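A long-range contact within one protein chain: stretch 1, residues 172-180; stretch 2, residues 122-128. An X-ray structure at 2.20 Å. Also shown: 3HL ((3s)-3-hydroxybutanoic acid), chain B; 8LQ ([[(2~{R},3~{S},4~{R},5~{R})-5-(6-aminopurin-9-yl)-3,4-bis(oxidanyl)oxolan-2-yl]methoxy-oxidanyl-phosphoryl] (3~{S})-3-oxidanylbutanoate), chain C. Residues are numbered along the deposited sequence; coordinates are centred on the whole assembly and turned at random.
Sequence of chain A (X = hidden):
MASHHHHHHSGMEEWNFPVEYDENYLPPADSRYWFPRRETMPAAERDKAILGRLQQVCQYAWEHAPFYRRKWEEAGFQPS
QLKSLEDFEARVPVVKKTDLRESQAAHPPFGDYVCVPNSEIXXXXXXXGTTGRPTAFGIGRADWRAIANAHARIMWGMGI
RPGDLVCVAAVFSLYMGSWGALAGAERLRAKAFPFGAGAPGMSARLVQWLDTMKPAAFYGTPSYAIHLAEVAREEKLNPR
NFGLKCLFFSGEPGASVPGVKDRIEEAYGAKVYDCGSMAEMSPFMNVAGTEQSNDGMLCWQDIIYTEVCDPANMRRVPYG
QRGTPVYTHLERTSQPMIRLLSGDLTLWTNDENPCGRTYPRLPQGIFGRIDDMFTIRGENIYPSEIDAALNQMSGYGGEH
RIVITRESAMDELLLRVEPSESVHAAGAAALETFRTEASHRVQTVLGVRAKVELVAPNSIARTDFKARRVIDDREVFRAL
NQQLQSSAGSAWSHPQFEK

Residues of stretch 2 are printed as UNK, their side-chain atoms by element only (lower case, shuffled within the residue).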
ATOM      1  N   PHE A 172      -2.570  -0.612   2.376  1.00 23.56           N
ATOM      2  CA  PHE A 172      -2.187   0.678   1.807  1.00 22.60           C
ATOM      3  C   PHE A 172      -3.078   0.923   0.620  1.00 26.63           C
ATOM      4  O   PHE A 172      -2.880   0.356  -0.458  1.00 26.20           O
ATOM      5  CB  PHE A 172      -0.706   0.693   1.418  1.00 23.44           C
ATOM      6  CG  PHE A 172       0.230   0.912   2.574  1.00 23.44           C
ATOM      7  CD1 PHE A 172       0.581   2.193   2.965  1.00 23.64           C
ATOM      8  CD2 PHE A 172       0.796  -0.171   3.248  1.00 25.37           C
ATOM      9  CE1 PHE A 172       1.454   2.396   4.028  1.00 25.72           C
ATOM     10  CE2 PHE A 172       1.639   0.030   4.342  1.00 26.86           C
ATOM     11  CZ  PHE A 172       1.979   1.312   4.710  1.00 25.50           C
ATOM     12  N   SER A 173      -4.167   1.631   0.875  1.00 24.82           N
ATOM     13  CA  SER A 173      -5.184   1.896  -0.141  1.00 25.57           C
ATOM     14  C   SER A 173      -5.878   3.210   0.232  1.00 29.51           C
ATOM     15  O   SER A 173      -5.207   4.162   0.610  1.00 27.54           O
ATOM     16  CB  SER A 173      -6.182   0.732  -0.187  1.00 27.71           C
ATOM     17  OG  SER A 173      -7.144   0.912  -1.219  1.00 33.35           O
ATOM     18  N   LEU A 174      -7.221   3.232   0.191  1.00 28.26           N
ATOM     19  CA  LEU A 174      -8.049   4.368   0.580  1.00 27.45           C
ATOM     20  C   LEU A 174      -7.834   4.682   2.055  1.00 30.52           C
ATOM     21  O   LEU A 174      -7.784   5.849   2.438  1.00 32.59           O
ATOM     22  CB  LEU A 174      -9.532   4.025   0.336  1.00 27.10           C
ATOM     23  CG  LEU A 174      -9.994   3.982  -1.104  1.00 31.43           C
ATOM     24  CD1 LEU A 174     -11.416   3.576  -1.156  1.00 32.85           C
ATOM     25  CD2 LEU A 174      -9.809   5.332  -1.793  1.00 28.93           C
ATOM     26  N   TYR A 175      -7.683   3.635   2.867  1.00 25.82           N
ATOM     27  CA  TYR A 175      -7.527   3.648   4.323  1.00 25.64           C
ATOM     28  C   TYR A 175      -6.346   4.501   4.839  1.00 30.12           C
ATOM     29  O   TYR A 175      -5.190   4.248   4.490  1.00 28.23           O
ATOM     30  CB  TYR A 175      -7.442   2.196   4.805  1.00 28.05           C
ATOM     31  CG  TYR A 175      -7.363   2.055   6.306  1.00 31.47           C
ATOM     32  CD1 TYR A 175      -8.399   2.501   7.121  1.00 35.30           C
ATOM     33  CD2 TYR A 175      -6.261   1.458   6.914  1.00 30.96           C
ATOM     34  CE1 TYR A 175      -8.347   2.350   8.507  1.00 37.98           C
ATOM     35  CE2 TYR A 175      -6.204   1.289   8.301  1.00 32.30           C
ATOM     36  CZ  TYR A 175      -7.246   1.746   9.092  1.00 40.83           C
ATOM     37  OH  TYR A 175      -7.216   1.600  10.452  1.00 44.01           O
ATOM     38  N   MET A 176      -6.641   5.478   5.734  1.00 28.12           N
ATOM     39  CA  MET A 176      -5.641   6.424   6.253  1.00 27.25           C
ATOM     40  C   MET A 176      -4.649   5.878   7.270  1.00 31.29           C
ATOM     41  O   MET A 176      -3.561   6.451   7.406  1.00 31.44           O
ATOM     42  CB  MET A 176      -6.297   7.680   6.834  1.00 29.42           C
ATOM     43  CG  MET A 176      -6.909   8.597   5.779  1.00 33.03           C
ATOM     44  SD  MET A 176      -5.740   9.284   4.602  1.00 36.28           S
ATOM     45  CE  MET A 176      -4.711  10.326   5.629  1.00 33.01           C
ATOM     46  N   GLY A 177      -5.056   4.840   8.010  1.00 26.15           N
ATOM     47  CA  GLY A 177      -4.280   4.225   9.063  1.00 24.76           C
ATOM     48  C   GLY A 177      -2.861   3.887   8.682  1.00 27.92           C
ATOM     49  O   GLY A 177      -1.916   4.327   9.346  1.00 27.75           O
ATOM     50  N   SER A 178      -2.707   3.054   7.638  1.00 24.09           N
ATOM     51  CA  SER A 178      -1.391   2.620   7.150  1.00 23.87           C
ATOM     52  C   SER A 178      -0.502   3.793   6.720  1.00 26.90           C
ATOM     53  O   SER A 178       0.670   3.850   7.109  1.00 25.10           O
ATOM     54  CB  SER A 178      -1.566   1.664   5.982  1.00 26.69           C
ATOM     55  OG  SER A 178      -2.349   2.283   4.975  1.00 31.35           O
ATOM     56  N   TRP A 179      -1.068   4.731   5.912  1.00 23.65           N
ATOM     57  CA  TRP A 179      -0.339   5.909   5.388  1.00 23.01           C
ATOM     58  C   TRP A 179       0.118   6.807   6.510  1.00 27.50           C
ATOM     59  O   TRP A 179       1.234   7.321   6.483  1.00 29.92           O
ATOM     60  CB  TRP A 179      -1.206   6.689   4.361  1.00 21.53           C
ATOM     61  CG  TRP A 179      -1.575   5.853   3.172  1.00 22.45           C
ATOM     62  CD1 TRP A 179      -2.750   5.193   2.972  1.00 25.33           C
ATOM     63  CD2 TRP A 179      -0.729   5.515   2.057  1.00 22.26           C
ATOM     64  NE1 TRP A 179      -2.702   4.484   1.797  1.00 25.83           N
ATOM     65  CE2 TRP A 179      -1.470   4.655   1.216  1.00 26.74           C
ATOM     66  CE3 TRP A 179       0.595   5.836   1.703  1.00 23.52           C
ATOM     67  CZ2 TRP A 179      -0.943   4.123   0.025  1.00 26.03           C
ATOM     68  CZ3 TRP A 179       1.124   5.296   0.531  1.00 25.50           C
ATOM     69  CH2 TRP A 179       0.356   4.463  -0.300  1.00 26.33           C
ATOM     70  N   GLY A 180      -0.731   6.976   7.509  1.00 24.15           N
ATOM     71  CA  GLY A 180      -0.404   7.791   8.676  1.00 25.28           C
ATOM     72  C   GLY A 180       0.732   7.245   9.512  1.00 29.10           C
ATOM     73  O   GLY A 180       1.586   8.010   9.954  1.00 29.94           O
ATOM     74  N   UNK A 122      -2.204  16.830  -2.671  1.00 36.10           N
ATOM     75  CA  UNK A 122      -1.060  15.934  -2.716  1.00 34.74           C
ATOM     76  C   UNK A 122      -1.454  14.456  -2.801  1.00 37.24           C
ATOM     77  O   UNK A 122      -0.870  13.722  -3.587  1.00 37.46           O
ATOM     78  c   UNK A 122       1.073  15.366  -1.307  1.00 34.40           C
ATOM     79  c   UNK A 122       3.449  13.921  -0.968  1.00 35.78           C
ATOM     80  c   UNK A 122      -0.189  16.180  -1.464  1.00 35.14           C
ATOM     81  c   UNK A 122       2.374  13.694  -0.130  1.00 36.08           C
ATOM     82  c   UNK A 122       1.194  14.436  -0.289  1.00 33.58           C
ATOM     83  c   UNK A 122       3.328  14.805  -2.014  1.00 37.56           C
ATOM     84  c   UNK A 122       2.149  15.541  -2.175  1.00 37.56           C
ATOM     85  N   UNK A 123      -2.387  14.017  -1.950  1.00 33.22           N
ATOM     86  CA  UNK A 123      -2.830  12.626  -1.873  1.00 31.15           C
ATOM     87  C   UNK A 123      -4.329  12.528  -1.852  1.00 34.29           C
ATOM     88  O   UNK A 123      -4.998  13.385  -1.268  1.00 32.86           O
ATOM     89  c   UNK A 123      -2.301  11.993  -0.605  1.00 30.03           C
ATOM     90  n   UNK A 123      -0.974   9.940  -0.126  1.00 31.45           N
ATOM     91  c   UNK A 123       0.248   9.512  -0.371  1.00 30.18           C
ATOM     92  c   UNK A 123       0.072  11.403  -1.412  1.00 33.07           C
ATOM     93  c   UNK A 123      -1.083  11.148  -0.763  1.00 31.59           C
ATOM     94  n   UNK A 123       0.903  10.352  -1.158  1.00 31.27           N
ATOM     95  N   UNK A 124      -4.851  11.485  -2.517  1.00 30.85           N
ATOM     96  CA  UNK A 124      -6.270  11.151  -2.577  1.00 30.10           C
ATOM     97  C   UNK A 124      -6.467   9.822  -1.867  1.00 32.43           C
ATOM     98  O   UNK A 124      -5.833   8.834  -2.217  1.00 31.94           O
ATOM     99  c   UNK A 124      -8.365  10.780  -3.969  1.00 33.62           C
ATOM    100  c   UNK A 124      -6.885  11.167  -4.000  1.00 34.73           C
ATOM    101  c   UNK A 124      -6.698  12.532  -4.667  1.00 37.09           C
ATOM    102  N   UNK A 125      -7.294   9.825  -0.817  1.00 28.98           N
ATOM    103  CA  UNK A 125      -7.654   8.645  -0.036  1.00 26.35           C
ATOM    104  C   UNK A 125      -9.138   8.713   0.211  1.00 27.50           C
ATOM    105  O   UNK A 125      -9.818   9.504  -0.415  1.00 29.24           O
ATOM    106  c   UNK A 125      -3.543   7.415   0.734  1.00 27.01           C
ATOM    107  c   UNK A 125      -4.419   9.381   1.079  1.00 28.97           C
ATOM    108  n   UNK A 125      -4.836   7.195   0.894  1.00 27.63           N
ATOM    109  c   UNK A 125      -6.870   8.613   1.282  1.00 25.80           C
ATOM    110  n   UNK A 125      -3.242   8.711   0.865  1.00 27.86           N
ATOM    111  c   UNK A 125      -5.399   8.445   1.096  1.00 28.01           C
ATOM    112  N   UNK A 126      -9.645   7.918   1.114  1.00 25.02           N
ATOM    113  CA  UNK A 126     -11.069   7.965   1.397  1.00 27.71           C
ATOM    114  C   UNK A 126     -11.573   6.864   2.295  1.00 35.39           C
ATOM    115  O   UNK A 126     -10.785   6.152   2.914  1.00 32.72           O
ATOM    116  N   UNK A 127     -12.901   6.731   2.354  1.00 38.06           N
ATOM    117  CA  UNK A 127     -13.619   5.706   3.113  1.00 40.51           C
ATOM    118  C   UNK A 127     -14.097   4.571   2.151  1.00 50.75           C
ATOM    119  O   UNK A 127     -14.136   4.772   0.929  1.00 52.85           O
ATOM    120  c   UNK A 127     -14.791   6.353   3.879  1.00 46.04           C
ATOM    121  o   UNK A 127     -15.741   6.853   2.937  1.00 48.09           O
ATOM    122  c   UNK A 127     -14.345   7.471   4.795  1.00 40.13           C
ATOM    123  N   UNK A 128     -14.474   3.395   2.701  1.00 48.26           N
ATOM    124  CA  UNK A 128     -14.947   2.242   1.919  1.00 78.90           C
ATOM    125  C   UNK A 128     -16.205   1.617   2.520  1.00100.32           C
ATOM    126  O   UNK A 128     -16.245   1.349   3.719  1.00 65.00           O
ATOM    127  o   UNK A 128     -13.399   0.712   3.039  1.00 88.82           O
ATOM    128  c   UNK A 128     -13.845   1.194   1.780  1.00 81.75           C
TER
HETATM  129  CA  3HL B 501      -8.808   4.967  11.694  0.50 32.78           C
HETATM  130  CB  3HL B 501      -8.470   5.934  10.537  0.50 30.99           C
HETATM  131  OG1 3HL B 501      -7.353   6.774  10.809  0.50 33.96           O
HETATM  132  CG2 3HL B 501      -8.153   5.197   9.271  0.50 26.64           C
HETATM  133  C   3HL B 501      -7.797   5.159  12.798  0.50 31.86           C
HETATM  134  OA  3HL B 501      -6.632   4.846  12.599  0.50 33.11           O
HETATM  135  OB  3HL B 501      -8.235   5.858  13.876  0.50 31.99           O
HETATM  136  N9  8LQ C 502     -11.550   3.371  16.112  1.00 38.02           N
HETATM  137  C8  8LQ C 502     -10.423   3.799  15.520  1.00 39.25           C
HETATM  138  N7  8LQ C 502      -9.423   3.706  16.390  1.00 39.26           N
HETATM  139  C5  8LQ C 502      -9.930   3.240  17.544  1.00 39.51           C
HETATM  140  C6  8LQ C 502      -9.379   2.903  18.731  1.00 36.41           C
HETATM  141  N6  8LQ C 502      -8.080   3.096  18.898  1.00 30.16           N
HETATM  142  N1  8LQ C 502     -10.119   2.418  19.746  1.00 38.77           N
HETATM  143  C2  8LQ C 502     -11.491   2.209  19.584  1.00 35.87           C
HETATM  144  N3  8LQ C 502     -12.023   2.491  18.334  1.00 36.00           N
HETATM  145  C4  8LQ C 502     -11.249   3.026  17.361  1.00 38.60           C
HETATM  146  CAA 8LQ C 502      -7.357   5.857  10.354  0.50 17.86           C
HETATM  147  CAZ 8LQ C 502      -7.277   5.288  11.795  0.50 21.54           C
HETATM  148  OAE 8LQ C 502      -6.897   3.915  11.748  0.50 17.92           O
HETATM  149  CAL 8LQ C 502      -8.617   5.399  12.549  0.50 28.86           C
HETATM  150  CAS 8LQ C 502      -9.744   4.719  11.760  0.50 38.33           C
HETATM  151  OAC 8LQ C 502      -9.855   3.497  11.779  0.50 40.65           O
HETATM  152  OAQ 8LQ C 502     -10.525   5.567  10.997  1.00 43.29           O
HETATM  153  PBC 8LQ C 502     -11.912   5.117  10.340  1.00 41.42           P
HETATM  154  OAH 8LQ C 502     -11.511   3.993   9.292  1.00 41.96           O
HETATM  155  OAD 8LQ C 502     -12.658   6.230   9.727  1.00 50.88           O
HETATM  156  O5' 8LQ C 502     -12.737   4.515  11.545  1.00 37.90           O
HETATM  157  C5' 8LQ C 502     -12.890   5.346  12.694  1.00 34.53           C
HETATM  158  C4' 8LQ C 502     -13.666   4.604  13.752  1.00 32.16           C
HETATM  159  O4' 8LQ C 502     -12.950   3.393  14.113  1.00 31.98           O
HETATM  160  C3' 8LQ C 502     -13.661   5.441  14.959  1.00 32.79           C
HETATM  161  O3' 8LQ C 502     -14.756   6.399  14.914  1.00 32.30           O
HETATM  162  C2' 8LQ C 502     -13.849   4.381  16.047  1.00 34.30           C
HETATM  163  O2' 8LQ C 502     -15.245   3.883  16.085  1.00 35.31           O
HETATM  164  C1' 8LQ C 502     -12.936   3.286  15.544  1.00 31.59           C
HETATM  165  O   HOH W   1      -9.544   6.311   5.297  1.00 23.05           O

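Position 122 carries seven side-chain carbons, one leading into a six-membered ring with no heteroatom. That pattern is Phe 122; its side chain makes no contact with stretch 1.

Position 123 has one carbon followed by a five-membered ring of three carbons and two nitrogens, a composition that fits only an imidazole. CA-to-CB points toward stretch 1, and a ring carbon lies 4.2 Å from Trp 179 CE3. This is His 123, that carbon being CE1. Its edge is directed at the face of the Trp 179 six-membered ring, with centroids 5.7 Å apart and planes at 81°.

Position 124 has three carbons, one bearing the other two: a beta-branched side chain without a heteroatom, hence Val 124. Its CA-to-CB bond points away and the side chain makes no contact.

Position 125 again shows one carbon and a five-membered ring with two nitrogens. One nitrogen is 3.1 Å from Ser 173 O, and the ring carbon between the two nitrogens is 3.2 Å from Trp 179 NE1. The residue is His 125. ND1 donates to Ser 173 O with an N-H...acceptor angle of 149°, while His 125 NE2 and His 123 ND1 form a 2.8 Å hydrogen bond that ties the two imidazoles together. His 125 CE1 lies over one face of the Trp 179 indole; the His 125 ring and the Trp 179 five-membered ring have centroids 4.2 Å apart and planes at 51°. Met 176 SD sits 4.1 Å from the centroid of the His 125 ring, 36° off its normal.

Position 126 has no side-chain atoms and is Gly 126. Its N donates to Leu 174 O at 3.1 Å and 174°. Water 1 donates to Gly 126 O (2.7 Å) and accepts from Met 176 N (3.1 Å), bridging the stretches.

Position 127 has one carbon carrying one oxygen and one carbon, so it is Thr 127. Its CA-to-CB bond points away; the contact is made by its backbone O, 3.6 Å from Leu 174 CD1.

Position 128 has one carbon and one oxygen, which gives Ser 128. Its CB is 4.5 Å from Leu 174 CD1.

The contact centres on His 125, which lies closest to Leu 174 in backbone register (CA to CA, 4.3 Å). Ser 173 O accepts from both His 125 ND1 and Trp 179 NE1 (2.8 Å), so one carbonyl holds imidazole and indole together, while the Gly 126 bond fixes the adjoining backbone.

Stretch 2, residues 122-128: FHVHGTS
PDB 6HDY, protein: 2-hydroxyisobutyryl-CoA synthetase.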